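Local coordinates for uncharacterized protein (Enterococcus faecalis, PDB 3D3Y) that is of unknown function but carries a domain of the M16 metallopeptidase family, probably an inactive one, and may bind a metal ion, at residues 253-258 and 415-420; 141-146 and 175-180. All blocks are in the same frame, centred on the assembly; numbering follows the deposited sequence.

Overall arrangement
The two contacts follow one another along the chain and neither nest nor cross. From the N terminus, contact 2 comes first. Residues 141-146, on helix 129-148, meet residues 175-180 after 28 residues that include all of helix 150-162. Contact 1 opens later, at residues 253-258, and closes at 415-420 after 156 residues, just over half of them helical. It ties the last strand of the chain into the mixed sheet of strands 244-251, 411-421, 255-262, 314-321 and 303-309. The contact centres lie 21 Å apart and their nearest atoms about 10 Å. Helix 150-162 links them: it touches Ile-146 of contact 2 and packs on the sheet at contact 1.

Contact 1 (253-258 and 415-420); sequences AQSKLN and IFFLEG. With ACT (acetate ion), chain C.
Lys-256 and Leu-418 face each other as a hydrogen-bonded pair of two antiparallel strands inside the mixed beta sheet of a domain that is probably M16-like. Their side chains lie side by side and point the same way; Lys-256 CB and Leu-418 CB are 4.0 Å apart. The lysine chain then bends at chi2 (-60°) and leads away from Leu-418. Lys-256 NZ donates to Gln-254 OE1 at 2.8 Å and is also hydrogen-bonded to Tyr-303 OH. Asn-258 and Phe-416 share this face, which helix 150-162 covers. Backbone bonds join Asn-258 and Phe-416 in both directions.

Leu-257 and Phe-417 form the non-hydrogen-bonded pair on the other face, packed against Arg-326. Leu-257 CD1 wedges between its neighbours, 3.6 Å from Ile-415 CG2 and 4.0 Å from Phe-417 CB. Leu-257 and Ile-415 lie alongside each other. The Phe-417 ring turns its edge to the backbone, and Phe-417 CD1 lies 3.4 Å from Lys-256 O. Glu-419 CB sits over one ring face, offset toward the rim, while the Glu-419 carboxylate pairs with Arg-249.

At the strand end, Ser-255 OG stands anti to its carbonyl carbon (chi1 -63°). Its bond to a bound acetate, probably from the crystallisation liquor, is so short that it is doubtful. Ser-255 OG also accepts from Gly-420 N at 2.9 Å.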
ATOM      1  N   ALA A 253      17.090  22.677  -5.614  1.00 28.87           N
ATOM      2  CA  ALA A 253      18.470  22.721  -5.124  1.00 29.02           C
ATOM      3  C   ALA A 253      19.205  21.399  -5.339  1.00 30.37           C
ATOM      4  O   ALA A 253      20.402  21.316  -5.069  1.00 30.07           O
ATOM      5  CB  ALA A 253      18.516  23.115  -3.674  1.00 29.15           C
ATOM      6  N   GLN A 254      18.497  20.388  -5.846  1.00 30.05           N
ATOM      7  CA  GLN A 254      19.023  19.037  -6.021  1.00 31.17           C
ATOM      8  C   GLN A 254      18.189  18.354  -7.104  1.00 30.75           C
ATOM      9  O   GLN A 254      16.956  18.396  -7.041  1.00 30.09           O
ATOM     10  CB  GLN A 254      18.850  18.237  -4.709  1.00 31.64           C
ATOM     11  CG  GLN A 254      19.567  16.909  -4.680  1.00 34.37           C
ATOM     12  CD  GLN A 254      19.338  16.141  -3.370  1.00 33.35           C
ATOM     13  OE1 GLN A 254      18.532  15.222  -3.310  1.00 36.34           O
ATOM     14  NE2 GLN A 254      20.049  16.531  -2.331  1.00 38.19           N
ATOM     15  N   SER A 255      18.843  17.724  -8.083  1.00 29.67           N
ATOM     16  CA  SER A 255      18.111  17.001  -9.145  1.00 29.85           C
ATOM     17  C   SER A 255      17.781  15.595  -8.683  1.00 29.12           C
ATOM     18  O   SER A 255      18.412  15.080  -7.765  1.00 29.94           O
ATOM     19  CB  SER A 255      18.934  16.945 -10.432  1.00 29.89           C
ATOM     20  OG  SER A 255      19.156  18.257 -10.936  1.00 29.23           O
ATOM     21  N   LYS A 256      16.794  14.971  -9.304  1.00 28.74           N
ATOM     22  CA  LYS A 256      16.429  13.594  -9.006  1.00 29.02           C
ATOM     23  C   LYS A 256      16.671  12.744 -10.225  1.00 29.26           C
ATOM     24  O   LYS A 256      16.304  13.127 -11.342  1.00 28.51           O
ATOM     25  CB  LYS A 256      14.954  13.481  -8.603  1.00 29.02           C
ATOM     26  CG  LYS A 256      14.536  14.453  -7.494  1.00 30.62           C
ATOM     27  CD  LYS A 256      15.344  14.224  -6.228  1.00 35.83           C
ATOM     28  CE  LYS A 256      14.911  15.089  -5.048  1.00 34.74           C
ATOM     29  NZ  LYS A 256      15.812  14.795  -3.861  1.00 36.49           N
ATOM     30  N   LEU A 257      17.294  11.591 -10.028  1.00 28.97           N
ATOM     31  CA  LEU A 257      17.473  10.677 -11.152  1.00 29.63           C
ATOM     32  C   LEU A 257      17.025   9.284 -10.745  1.00 29.75           C
ATOM     33  O   LEU A 257      17.652   8.643  -9.889  1.00 28.73           O
ATOM     34  CB  LEU A 257      18.949  10.704 -11.647  1.00 28.85           C
ATOM     35  CG  LEU A 257      19.316   9.709 -12.771  1.00 29.89           C
ATOM     36  CD1 LEU A 257      18.486   9.982 -14.081  1.00 30.25           C
ATOM     37  CD2 LEU A 257      20.839   9.735 -13.061  1.00 29.13           C
ATOM     38  N   ASN A 258      15.935   8.823 -11.350  1.00 29.28           N
ATOM     39  CA  ASN A 258      15.318   7.555 -10.963  1.00 30.80           C
ATOM     40  C   ASN A 258      15.225   6.573 -12.131  1.00 29.92           C
ATOM     41  O   ASN A 258      15.087   6.980 -13.297  1.00 29.28           O
ATOM     42  CB  ASN A 258      13.895   7.788 -10.399  1.00 31.58           C
ATOM     43  CG  ASN A 258      13.883   8.687  -9.171  1.00 33.90           C
ATOM     44  OD1 ASN A 258      14.881   8.816  -8.440  1.00 32.64           O
ATOM     45  ND2 ASN A 258      12.725   9.318  -8.928  1.00 38.01           N
ATOM     46  N   ILE A 415      13.665   5.731 -17.302  1.00 30.36           N
ATOM     47  CA  ILE A 415      14.529   6.588 -16.509  1.00 31.06           C
ATOM     48  C   ILE A 415      13.806   7.931 -16.437  1.00 31.27           C
ATOM     49  O   ILE A 415      13.411   8.491 -17.479  1.00 30.98           O
ATOM     50  CB  ILE A 415      15.889   6.858 -17.216  1.00 31.24           C
ATOM     51  CG1 ILE A 415      16.728   5.591 -17.342  1.00 33.16           C
ATOM     52  CG2 ILE A 415      16.666   8.010 -16.504  1.00 33.12           C
ATOM     53  CD1 ILE A 415      17.855   5.730 -18.335  1.00 33.99           C
ATOM     54  N   PHE A 416      13.631   8.458 -15.230  1.00 31.05           N
ATOM     55  CA  PHE A 416      13.045   9.778 -15.096  1.00 30.84           C
ATOM     56  C   PHE A 416      14.058  10.689 -14.435  1.00 30.66           C
ATOM     57  O   PHE A 416      14.631  10.344 -13.389  1.00 30.01           O
ATOM     58  CB  PHE A 416      11.742   9.748 -14.273  1.00 32.47           C
ATOM     59  CG  PHE A 416      11.124  11.117 -14.097  1.00 33.14           C
ATOM     60  CD1 PHE A 416      10.405  11.705 -15.126  1.00 35.27           C
ATOM     61  CD2 PHE A 416      11.341  11.848 -12.924  1.00 35.41           C
ATOM     62  CE1 PHE A 416       9.862  12.996 -14.970  1.00 34.86           C
ATOM     63  CE2 PHE A 416      10.814  13.140 -12.754  1.00 34.32           C
ATOM     64  CZ  PHE A 416      10.079  13.716 -13.776  1.00 33.97           C
ATOM     65  N   PHE A 417      14.279  11.839 -15.057  1.00 29.69           N
ATOM     66  CA  PHE A 417      15.249  12.820 -14.603  1.00 30.05           C
ATOM     67  C   PHE A 417      14.540  14.143 -14.289  1.00 30.26           C
ATOM     68  O   PHE A 417      13.950  14.776 -15.171  1.00 30.15           O
ATOM     69  CB  PHE A 417      16.311  12.980 -15.702  1.00 30.09           C
ATOM     70  CG  PHE A 417      17.414  13.980 -15.396  1.00 30.68           C
ATOM     71  CD1 PHE A 417      17.958  14.091 -14.122  1.00 29.84           C
ATOM     72  CD2 PHE A 417      17.927  14.779 -16.419  1.00 30.02           C
ATOM     73  CE1 PHE A 417      19.010  14.987 -13.859  1.00 30.70           C
ATOM     74  CE2 PHE A 417      18.970  15.698 -16.165  1.00 31.58           C
ATOM     75  CZ  PHE A 417      19.519  15.786 -14.875  1.00 29.41           C
ATOM     76  N   LEU A 418      14.563  14.542 -13.017  1.00 29.90           N
ATOM     77  CA  LEU A 418      13.992  15.828 -12.632  1.00 29.57           C
ATOM     78  C   LEU A 418      15.164  16.760 -12.484  1.00 30.60           C
ATOM     79  O   LEU A 418      15.936  16.642 -11.527  1.00 28.45           O
ATOM     80  CB  LEU A 418      13.173  15.749 -11.332  1.00 29.40           C
ATOM     81  CG  LEU A 418      12.379  17.003 -10.915  1.00 30.34           C
ATOM     82  CD1 LEU A 418      11.160  17.222 -11.847  1.00 33.66           C
ATOM     83  CD2 LEU A 418      11.894  16.853  -9.517  1.00 29.27           C
ATOM     84  N   GLU A 419      15.303  17.669 -13.452  1.00 31.05           N
ATOM     85  CA  GLU A 419      16.524  18.416 -13.606  1.00 33.55           C
ATOM     86  C   GLU A 419      16.378  19.809 -13.038  1.00 33.33           C
ATOM     87  O   GLU A 419      15.511  20.591 -13.469  1.00 31.94           O
ATOM     88  CB  GLU A 419      16.947  18.471 -15.076  1.00 33.15           C
ATOM     89  CG  GLU A 419      18.249  19.257 -15.306  1.00 37.03           C
ATOM     90  CD  GLU A 419      18.733  19.192 -16.760  1.00 37.10           C
ATOM     91  OE1 GLU A 419      17.890  19.328 -17.658  1.00 40.26           O
ATOM     92  OE2 GLU A 419      19.952  18.998 -16.987  1.00 42.16           O
ATOM     93  N   GLY A 420      17.238  20.117 -12.070  1.00 33.63           N
ATOM     94  CA  GLY A 420      17.202  21.402 -11.417  1.00 34.97           C
ATOM     95  C   GLY A 420      17.641  22.501 -12.356  1.00 37.06           C
ATOM     96  O   GLY A 420      18.628  22.347 -13.082  1.00 36.74           O
TER
HETATM   97  C   ACT C 424      21.500  20.530  -9.525  1.00 37.32           C
HETATM   98  O   ACT C 424      20.808  21.059  -8.627  1.00 39.14           O
HETATM   99  OXT ACT C 424      20.984  19.602 -10.178  1.00 34.98           O
HETATM  100  CH3 ACT C 424      22.871  21.004  -9.791  1.00 36.96           C

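Contact 2 (141-146 and 175-180)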
ATOM      1  N   ALA A 141      -5.098  19.823  -0.440  1.00 33.28           N
ATOM      2  CA  ALA A 141      -3.933  20.249   0.340  1.00 33.96           C
ATOM      3  C   ALA A 141      -2.949  19.078   0.513  1.00 34.49           C
ATOM      4  O   ALA A 141      -1.753  19.232   0.338  1.00 33.63           O
ATOM      5  CB  ALA A 141      -4.386  20.794   1.724  1.00 34.23           C
ATOM      6  N   TYR A 142      -3.475  17.904   0.827  1.00 34.40           N
ATOM      7  CA  TYR A 142      -2.646  16.703   0.966  1.00 37.05           C
ATOM      8  C   TYR A 142      -1.906  16.323  -0.305  1.00 36.11           C
ATOM      9  O   TYR A 142      -0.692  16.070  -0.273  1.00 35.98           O
ATOM     10  CB  TYR A 142      -3.499  15.552   1.438  1.00 39.73           C
ATOM     11  CG  TYR A 142      -2.790  14.215   1.576  1.00 44.63           C
ATOM     12  CD1 TYR A 142      -1.850  13.998   2.576  1.00 47.47           C
ATOM     13  CD2 TYR A 142      -3.101  13.169   0.736  1.00 47.15           C
ATOM     14  CE1 TYR A 142      -1.236  12.781   2.729  1.00 48.69           C
ATOM     15  CE2 TYR A 142      -2.491  11.935   0.877  1.00 50.28           C
ATOM     16  CZ  TYR A 142      -1.563  11.747   1.877  1.00 48.79           C
ATOM     17  OH  TYR A 142      -0.956  10.518   2.013  1.00 50.97           O
ATOM     18  N   LEU A 143      -2.628  16.285  -1.420  1.00 35.36           N
ATOM     19  CA  LEU A 143      -2.021  15.947  -2.712  1.00 35.13           C
ATOM     20  C   LEU A 143      -1.003  16.998  -3.097  1.00 35.44           C
ATOM     21  O   LEU A 143       0.054  16.664  -3.616  1.00 35.63           O
ATOM     22  CB  LEU A 143      -3.092  15.831  -3.800  1.00 34.94           C
ATOM     23  CG  LEU A 143      -4.201  14.808  -3.537  1.00 35.03           C
ATOM     24  CD1 LEU A 143      -5.306  14.960  -4.606  1.00 37.25           C
ATOM     25  CD2 LEU A 143      -3.613  13.416  -3.509  1.00 37.75           C
ATOM     26  N   GLU A 144      -1.290  18.270  -2.823  1.00 36.28           N
ATOM     27  CA  GLU A 144      -0.276  19.313  -3.050  1.00 37.28           C
ATOM     28  C   GLU A 144       1.009  19.173  -2.203  1.00 38.53           C
ATOM     29  O   GLU A 144       2.099  19.422  -2.716  1.00 37.96           O
ATOM     30  CB  GLU A 144      -0.879  20.708  -2.925  1.00 38.16           C
ATOM     31  CG  GLU A 144      -1.773  21.021  -4.115  1.00 39.99           C
ATOM     32  CD  GLU A 144      -2.545  22.320  -3.989  1.00 44.61           C
ATOM     33  OE1 GLU A 144      -2.729  22.829  -2.864  1.00 46.53           O
ATOM     34  OE2 GLU A 144      -2.986  22.824  -5.043  1.00 48.03           O
ATOM     35  N   SER A 145       0.889  18.752  -0.938  1.00 39.36           N
ATOM     36  CA  SER A 145       2.075  18.481  -0.112  1.00 41.23           C
ATOM     37  C   SER A 145       2.866  17.264  -0.635  1.00 42.20           C
ATOM     38  O   SER A 145       4.093  17.272  -0.669  1.00 42.73           O
ATOM     39  CB  SER A 145       1.700  18.306   1.362  1.00 40.99           C
ATOM     40  OG  SER A 145       0.912  17.139   1.532  1.00 43.19           O
ATOM     41  N   ILE A 146       2.162  16.230  -1.067  1.00 43.64           N
ATOM     42  CA  ILE A 146       2.811  15.100  -1.733  1.00 45.56           C
ATOM     43  C   ILE A 146       3.713  15.567  -2.868  1.00 45.61           C
ATOM     44  O   ILE A 146       4.898  15.264  -2.887  1.00 46.77           O
ATOM     45  CB  ILE A 146       1.772  14.059  -2.250  1.00 45.73           C
ATOM     46  CG1 ILE A 146       1.241  13.232  -1.083  1.00 47.85           C
ATOM     47  CG2 ILE A 146       2.393  13.148  -3.299  1.00 46.59           C
ATOM     48  CD1 ILE A 146       2.323  12.461  -0.338  1.00 51.40           C
ATOM     49  N   GLY A 175      -4.802   9.148  -5.824  1.00 36.93           N
ATOM     50  CA  GLY A 175      -5.351   9.920  -6.928  1.00 36.66           C
ATOM     51  C   GLY A 175      -4.530  11.130  -7.300  1.00 36.21           C
ATOM     52  O   GLY A 175      -3.365  11.245  -6.923  1.00 35.58           O
ATOM     53  N   THR A 176      -5.130  12.047  -8.052  1.00 36.09           N
ATOM     54  CA  THR A 176      -4.384  13.218  -8.503  1.00 36.29           C
ATOM     55  C   THR A 176      -5.214  14.469  -8.312  1.00 36.50           C
ATOM     56  O   THR A 176      -6.446  14.402  -8.226  1.00 35.75           O
ATOM     57  CB  THR A 176      -4.068  13.145  -9.990  1.00 37.20           C
ATOM     58  OG1 THR A 176      -5.292  13.277 -10.715  1.00 37.39           O
ATOM     59  CG2 THR A 176      -3.363  11.804 -10.359  1.00 38.36           C
ATOM     60  N   VAL A 177      -4.548  15.616  -8.299  1.00 35.83           N
ATOM     61  CA  VAL A 177      -5.256  16.897  -8.139  1.00 36.23           C
ATOM     62  C   VAL A 177      -6.224  17.181  -9.303  1.00 36.60           C
ATOM     63  O   VAL A 177      -7.340  17.665  -9.086  1.00 35.27           O
ATOM     64  CB  VAL A 177      -4.232  18.016  -7.932  1.00 36.77           C
ATOM     65  CG1 VAL A 177      -4.870  19.387  -7.946  1.00 38.35           C
ATOM     66  CG2 VAL A 177      -3.547  17.767  -6.600  1.00 36.43           C
ATOM     67  N   ALA A 178      -5.784  16.869 -10.525  1.00 37.28           N
ATOM     68  CA  ALA A 178      -6.612  17.045 -11.725  1.00 37.76           C
ATOM     69  C   ALA A 178      -7.912  16.235 -11.645  1.00 37.35           C
ATOM     70  O   ALA A 178      -8.987  16.728 -11.983  1.00 38.00           O
ATOM     71  CB  ALA A 178      -5.816  16.679 -12.993  1.00 38.21           C
ATOM     72  N   ALA A 179      -7.814  14.996 -11.187  1.00 37.31           N
ATOM     73  CA  ALA A 179      -8.981  14.149 -11.042  1.00 36.59           C
ATOM     74  C   ALA A 179      -9.883  14.678  -9.930  1.00 36.59           C
ATOM     75  O   ALA A 179     -11.113  14.706 -10.058  1.00 37.25           O
ATOM     76  CB  ALA A 179      -8.539  12.732 -10.749  1.00 36.82           C
ATOM     77  N   LEU A 180      -9.268  15.167  -8.856  1.00 35.77           N
ATOM     78  CA  LEU A 180     -10.026  15.685  -7.726  1.00 34.81           C
ATOM     79  C   LEU A 180     -10.899  16.892  -8.102  1.00 34.04           C
ATOM     80  O   LEU A 180     -12.044  17.017  -7.633  1.00 33.72           O
ATOM     81  CB  LEU A 180      -9.070  16.077  -6.599  1.00 34.43           C
ATOM     82  CG  LEU A 180      -9.731  16.655  -5.355  1.00 33.60           C
ATOM     83  CD1 LEU A 180     -10.771  15.650  -4.815  1.00 31.39           C
ATOM     84  CD2 LEU A 180      -8.673  16.963  -4.289  1.00 34.03           C
TER
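Leu-143, on helix 129-148, and Val-177, at the start of helix 177-182, bring their backbones closest, with the two CA atoms 6.4 Å apart. The side of a long helix packs on the N-capped start of a short one.

Leu-143 carries most of the contact. Its CB bond points toward the 175-180 segment, and CG stands anti to the carbonyl carbon (chi1 -58°). The two methyls then part. Leu-143 CD1 lies against the backbone where the short helix begins, 3.7 Å from Thr-176 C, and also meets Leu-180 CD2 at 3.9 Å. Leu-143 CD2 takes the side of Gly-175, 4.1 Å from Gly-175 O. Phe-174, in the preceding loop, touches Leu-143 as well.

Val-177 answers with one branch. Val-177 CG2, anti to the carbonyl carbon, is the branch that meets Leu-143. Val-177 CG2 comes within 3.4 Å of Leu-143 CB, which is tighter than a usual carbon-carbon contact. It also lies near Leu-143 CD1. The methylene part of Glu-144 borders this methyl more loosely, with Glu-144 CG 4.5 Å from Val-177 CG2. The side-chain contacts between the segments are apolar, with no hydrogen bond between them.

Leu-180, one turn after Thr-176, joins from the short helix. It also packs on Leu-139 of the long helix and on Leu-45 of helix 40-52, which places the short helix beside both.

Gly-175 enters this turn with a positive phi (81°). Thr-176 follows at the N-cap and points its CB bond away from the long helix. Thr-176 OG1 accepts the capping bond from Ala-179 N at 3.1 Å, with 160° at the hydrogen.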